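Local coordinates for F-actin-capping protein subunit alpha (Plasmodium berghei, PDB 7A0H) that probably caps the fast-growing barbed ends of actin filaments as an asymmetric homodimer, blocking subunit exchange there without severing the filament, at residues Q205-V216 against K228-V239. Residues are numbered along the deposited sequence; the frame is centred on the assembly and turned at random.
Sequences QEIILTGTIDVV and KTRKVFEKRVSV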
loop_
_atom_site.group_PDB
_atom_site.type_symbol
_atom_site.label_atom_id
_atom_site.label_comp_id
_atom_site.label_asym_id
_atom_site.label_seq_id
_atom_site.Cartn_x
_atom_site.Cartn_y
_atom_site.Cartn_z
ATOM N N GLN A 205 2.156 -14.789 42.068
ATOM C CA GLN A 205 3.373 -15.534 41.697
ATOM C C GLN A 205 3.365 -15.915 40.229
ATOM O O GLN A 205 4.393 -16.371 39.695
ATOM C CB GLN A 205 3.600 -16.762 42.575
ATOM C CG GLN A 205 3.792 -16.316 44.058
ATOM C CD GLN A 205 4.041 -17.489 45.034
ATOM O OE1 GLN A 205 3.267 -18.438 45.128
ATOM N NE2 GLN A 205 5.159 -17.416 45.735
ATOM N N GLU A 206 2.233 -15.722 39.570
ATOM C CA GLU A 206 2.127 -15.924 38.138
ATOM C C GLU A 206 1.493 -14.703 37.474
ATOM O O GLU A 206 0.476 -14.171 37.928
ATOM C CB GLU A 206 1.299 -17.176 37.869
ATOM C CG GLU A 206 1.350 -17.521 36.416
ATOM C CD GLU A 206 0.660 -18.815 36.094
ATOM O OE1 GLU A 206 -0.518 -18.714 35.647
ATOM O OE2 GLU A 206 1.289 -19.912 36.303
ATOM N N ILE A 207 2.110 -14.255 36.398
ATOM C CA ILE A 207 1.559 -13.133 35.659
ATOM C C ILE A 207 1.408 -13.568 34.231
ATOM O O ILE A 207 1.991 -14.559 33.795
ATOM C CB ILE A 207 2.418 -11.886 35.728
ATOM C CG1 ILE A 207 3.683 -12.199 34.977
ATOM C CG2 ILE A 207 2.479 -11.441 37.201
ATOM C CD1 ILE A 207 4.727 -11.123 35.207
ATOM N N ILE A 208 0.558 -12.821 33.533
ATOM C CA ILE A 208 0.323 -12.947 32.109
ATOM C C ILE A 208 1.006 -11.757 31.466
ATOM O O ILE A 208 0.782 -10.622 31.873
ATOM C CB ILE A 208 -1.164 -12.938 31.771
ATOM C CG1 ILE A 208 -1.856 -14.125 32.439
ATOM C CG2 ILE A 208 -1.387 -13.060 30.282
ATOM C CD1 ILE A 208 -1.090 -15.434 32.256
ATOM N N LEU A 209 1.899 -12.022 30.577
ATOM C CA LEU A 209 2.592 -11.020 29.797
ATOM C C LEU A 209 2.060 -11.176 28.357
ATOM O O LEU A 209 2.081 -12.267 27.801
ATOM C CB LEU A 209 4.092 -11.238 29.903
ATOM C CG LEU A 209 4.900 -10.200 29.148
ATOM C CD1 LEU A 209 4.866 -8.764 29.832
ATOM C CD2 LEU A 209 6.309 -10.681 29.015
ATOM N N THR A 210 1.379 -10.142 27.857
ATOM C CA THR A 210 0.869 -10.043 26.475
ATOM C C THR A 210 1.748 -9.071 25.721
ATOM O O THR A 210 2.199 -8.075 26.298
ATOM C CB THR A 210 -0.532 -9.465 26.408
ATOM O OG1 THR A 210 -0.480 -8.192 27.079
ATOM C CG2 THR A 210 -1.523 -10.397 27.058
ATOM N N GLY A 211 2.035 -9.380 24.471
ATOM C CA GLY A 211 2.897 -8.532 23.685
ATOM C C GLY A 211 2.473 -8.511 22.238
ATOM O O GLY A 211 1.736 -9.383 21.744
ATOM N N THR A 212 2.949 -7.458 21.553
ATOM C CA THR A 212 2.741 -7.298 20.113
ATOM C C THR A 212 4.018 -6.771 19.496
ATOM O O THR A 212 4.631 -5.838 20.028
ATOM C CB THR A 212 1.572 -6.349 19.842
ATOM O OG1 THR A 212 0.390 -6.821 20.517
ATOM C CG2 THR A 212 1.279 -6.169 18.294
ATOM N N ILE A 213 4.466 -7.418 18.438
ATOM C CA ILE A 213 5.619 -6.946 17.686
ATOM C C ILE A 213 5.175 -6.573 16.266
ATOM O O ILE A 213 4.681 -7.422 15.515
ATOM C CB ILE A 213 6.755 -7.997 17.647
ATOM C CG1 ILE A 213 7.291 -8.272 19.093
ATOM C CG2 ILE A 213 7.832 -7.482 16.778
ATOM C CD1 ILE A 213 8.432 -9.273 19.143
ATOM N N ASP A 214 5.398 -5.313 15.901
ATOM C CA ASP A 214 4.980 -4.744 14.615
ATOM C C ASP A 214 6.214 -4.412 13.804
ATOM O O ASP A 214 7.103 -3.711 14.298
ATOM C CB ASP A 214 4.164 -3.491 14.823
ATOM C CG ASP A 214 2.697 -3.777 15.244
ATOM O OD1 ASP A 214 2.055 -4.703 14.678
ATOM O OD2 ASP A 214 2.172 -3.024 16.124
ATOM N N VAL A 215 6.304 -4.947 12.591
ATOM C CA VAL A 215 7.397 -4.628 11.677
ATOM C C VAL A 215 6.768 -4.026 10.415
ATOM O O VAL A 215 5.840 -4.623 9.849
ATOM C CB VAL A 215 8.202 -5.867 11.298
ATOM C CG1 VAL A 215 9.515 -5.465 10.681
ATOM C CG2 VAL A 215 8.512 -6.672 12.533
ATOM N N VAL A 216 7.247 -2.851 9.989
ATOM C CA VAL A 216 6.656 -2.172 8.834
ATOM C C VAL A 216 7.776 -1.724 7.931
ATOM O O VAL A 216 8.607 -0.884 8.339
ATOM C CB VAL A 216 5.815 -0.916 9.181
ATOM C CG1 VAL A 216 5.068 -0.408 7.897
ATOM C CG2 VAL A 216 4.832 -1.143 10.304
ATOM N N LYS A 228 3.305 -4.447 6.309
ATOM C CA LYS A 228 3.254 -4.675 7.732
ATOM C C LYS A 228 3.261 -6.149 8.081
ATOM O O LYS A 228 2.512 -6.948 7.497
ATOM C CB LYS A 228 1.999 -4.076 8.340
ATOM C CG LYS A 228 1.795 -2.589 8.151
ATOM C CD LYS A 228 0.380 -2.300 8.591
ATOM C CE LYS A 228 0.167 -0.887 8.936
ATOM N NZ LYS A 228 -1.208 -0.860 9.484
ATOM N N THR A 229 4.077 -6.490 9.085
ATOM C CA THR A 229 4.030 -7.815 9.701
ATOM C C THR A 229 3.900 -7.694 11.208
ATOM O O THR A 229 4.462 -6.786 11.844
ATOM C CB THR A 229 5.236 -8.672 9.392
ATOM O OG1 THR A 229 6.410 -7.994 9.788
ATOM C CG2 THR A 229 5.311 -8.904 7.939
ATOM N N ARG A 230 3.107 -8.616 11.746
ATOM C CA ARG A 230 2.689 -8.586 13.118
ATOM C C ARG A 230 2.747 -9.971 13.759
ATOM O O ARG A 230 2.278 -10.949 13.190
ATOM C CB ARG A 230 1.262 -8.019 13.204
ATOM C CG ARG A 230 0.616 -8.325 14.510
ATOM C CD ARG A 230 -0.667 -7.603 14.653
ATOM N NE ARG A 230 -0.321 -6.263 15.058
ATOM C CZ ARG A 230 -1.182 -5.277 15.214
ATOM N NH1 ARG A 230 -2.459 -5.490 14.957
ATOM N NH2 ARG A 230 -0.731 -4.092 15.633
ATOM N N LYS A 231 3.287 -10.031 14.949
ATOM C CA LYS A 231 3.130 -11.205 15.787
ATOM C C LYS A 231 2.713 -10.757 17.189
ATOM O O LYS A 231 3.231 -9.770 17.716
ATOM C CB LYS A 231 4.394 -12.064 15.787
ATOM C CG LYS A 231 4.023 -13.459 16.115
ATOM C CD LYS A 231 5.186 -14.365 15.855
ATOM C CE LYS A 231 4.812 -15.790 16.038
ATOM N NZ LYS A 231 6.087 -16.573 16.050
ATOM N N VAL A 232 1.699 -11.421 17.701
ATOM C CA VAL A 232 1.116 -11.239 19.008
ATOM C C VAL A 232 1.519 -12.435 19.897
ATOM O O VAL A 232 1.475 -13.580 19.448
ATOM C CB VAL A 232 -0.417 -11.177 18.852
ATOM C CG1 VAL A 232 -1.002 -11.145 20.239
ATOM C CG2 VAL A 232 -0.840 -9.945 18.136
ATOM N N PHE A 233 1.805 -12.173 21.167
ATOM C CA PHE A 233 2.274 -13.143 22.161
ATOM C C PHE A 233 1.492 -13.017 23.471
ATOM O O PHE A 233 1.207 -11.878 23.910
ATOM C CB PHE A 233 3.768 -12.910 22.506
ATOM C CG PHE A 233 4.685 -12.949 21.329
ATOM C CD1 PHE A 233 5.161 -14.152 20.837
ATOM C CD2 PHE A 233 5.057 -11.782 20.679
ATOM C CE1 PHE A 233 5.973 -14.183 19.752
ATOM C CE2 PHE A 233 5.925 -11.853 19.569
ATOM C CZ PHE A 233 6.360 -13.007 19.132
ATOM N N GLU A 234 1.245 -14.169 24.139
ATOM C CA GLU A 234 0.591 -14.232 25.453
ATOM C C GLU A 234 1.227 -15.340 26.313
ATOM O O GLU A 234 0.969 -16.526 26.102
ATOM C CB GLU A 234 -0.915 -14.456 25.306
ATOM C CG GLU A 234 -1.646 -14.586 26.684
ATOM C CD GLU A 234 -3.169 -14.540 26.564
ATOM O OE1 GLU A 234 -3.691 -13.971 25.589
ATOM O OE2 GLU A 234 -3.854 -15.078 27.444
ATOM N N LYS A 235 2.063 -14.944 27.283
ATOM C CA LYS A 235 2.884 -15.886 28.039
ATOM C C LYS A 235 2.579 -15.844 29.537
ATOM O O LYS A 235 2.475 -14.765 30.143
ATOM C CB LYS A 235 4.401 -15.559 27.827
ATOM C CG LYS A 235 4.865 -15.513 26.335
ATOM C CD LYS A 235 4.746 -16.880 25.681
ATOM C CE LYS A 235 5.573 -16.952 24.441
ATOM N NZ LYS A 235 5.404 -18.262 23.738
ATOM N N ARG A 236 2.508 -17.017 30.146
ATOM C CA ARG A 236 2.474 -17.168 31.612
ATOM C C ARG A 236 3.904 -17.237 32.136
ATOM O O ARG A 236 4.727 -17.995 31.627
ATOM C CB ARG A 236 1.734 -18.439 32.045
ATOM C CG ARG A 236 0.200 -18.355 31.942
ATOM C CD ARG A 236 -0.583 -19.682 32.202
ATOM N NE ARG A 236 -2.035 -19.426 32.345
ATOM C CZ ARG A 236 -3.017 -19.745 31.475
ATOM N NH1 ARG A 236 -2.806 -20.379 30.319
ATOM N NH2 ARG A 236 -4.263 -19.423 31.787
ATOM N N VAL A 237 4.191 -16.426 33.117
ATOM C CA VAL A 237 5.517 -16.288 33.669
ATOM C C VAL A 237 5.429 -16.487 35.193
ATOM O O VAL A 237 4.545 -15.920 35.849
ATOM C CB VAL A 237 6.069 -14.900 33.330
ATOM C CG1 VAL A 237 7.551 -14.754 33.800
ATOM C CG2 VAL A 237 5.881 -14.672 31.846
ATOM N N SER A 238 6.386 -17.226 35.756
ATOM C CA SER A 238 6.470 -17.417 37.216
ATOM C C SER A 238 7.365 -16.356 37.841
ATOM O O SER A 238 8.479 -16.119 37.368
ATOM C CB SER A 238 7.022 -18.818 37.538
ATOM O OG SER A 238 6.072 -19.847 37.205
ATOM N N VAL A 239 6.905 -15.736 38.927
ATOM C CA VAL A 239 7.595 -14.600 39.502
ATOM C C VAL A 239 7.470 -14.714 41.001
ATOM O O VAL A 239 6.672 -15.484 41.522
ATOM C CB VAL A 239 7.000 -13.229 39.028
ATOM C CG1 VAL A 239 7.105 -13.131 37.566
ATOM C CG2 VAL A 239 5.558 -13.115 39.461
#
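Arg230 takes hold of Asp214 side-on, NE reaching OD1 at 2.9 Å and NH2 reaching OD2 at 3.1 Å, each oxygen offering its syn lone pair. OD2 lies in the guanidinium plane, whereas OD1 sits 23° out of it; a bend at chi3 (-81°) of Arg230 swings the group back over the neighbouring strand, where Thr212 CG2 approaches NE obliquely at 3.6 Å. The pair illustrates how a non-hydrogen-bonded position in antiparallel strands sets two opposed side chains on one face, close enough to bridge the strands. Near the other end of the same face, Glu206 and Arg236 form a long salt bridge, OE1 to NE 3.7 Å, their planar groups turned 60° apart, while Ile208 lies alongside Arg236. The reverse face is largely apolar. Gly211 lies opposite Phe233, whose ring crosses Ile213 obliquely, CD1 to CE2 3.6 Å; helix 243-266 packs on Phe233 and Ile213, and its Asp260 and Asp264 form salt bridges with Lys231 NZ. Farther along, Ile207 CD1 meets Val239 CG1 at 3.9 Å. Paired backbone hydrogen bonds at alternate positions join the hairpin strands 206-220 and 223-238, the last two of this chain's five-stranded antiparallel sheet, with 223-238 outermost within the chain.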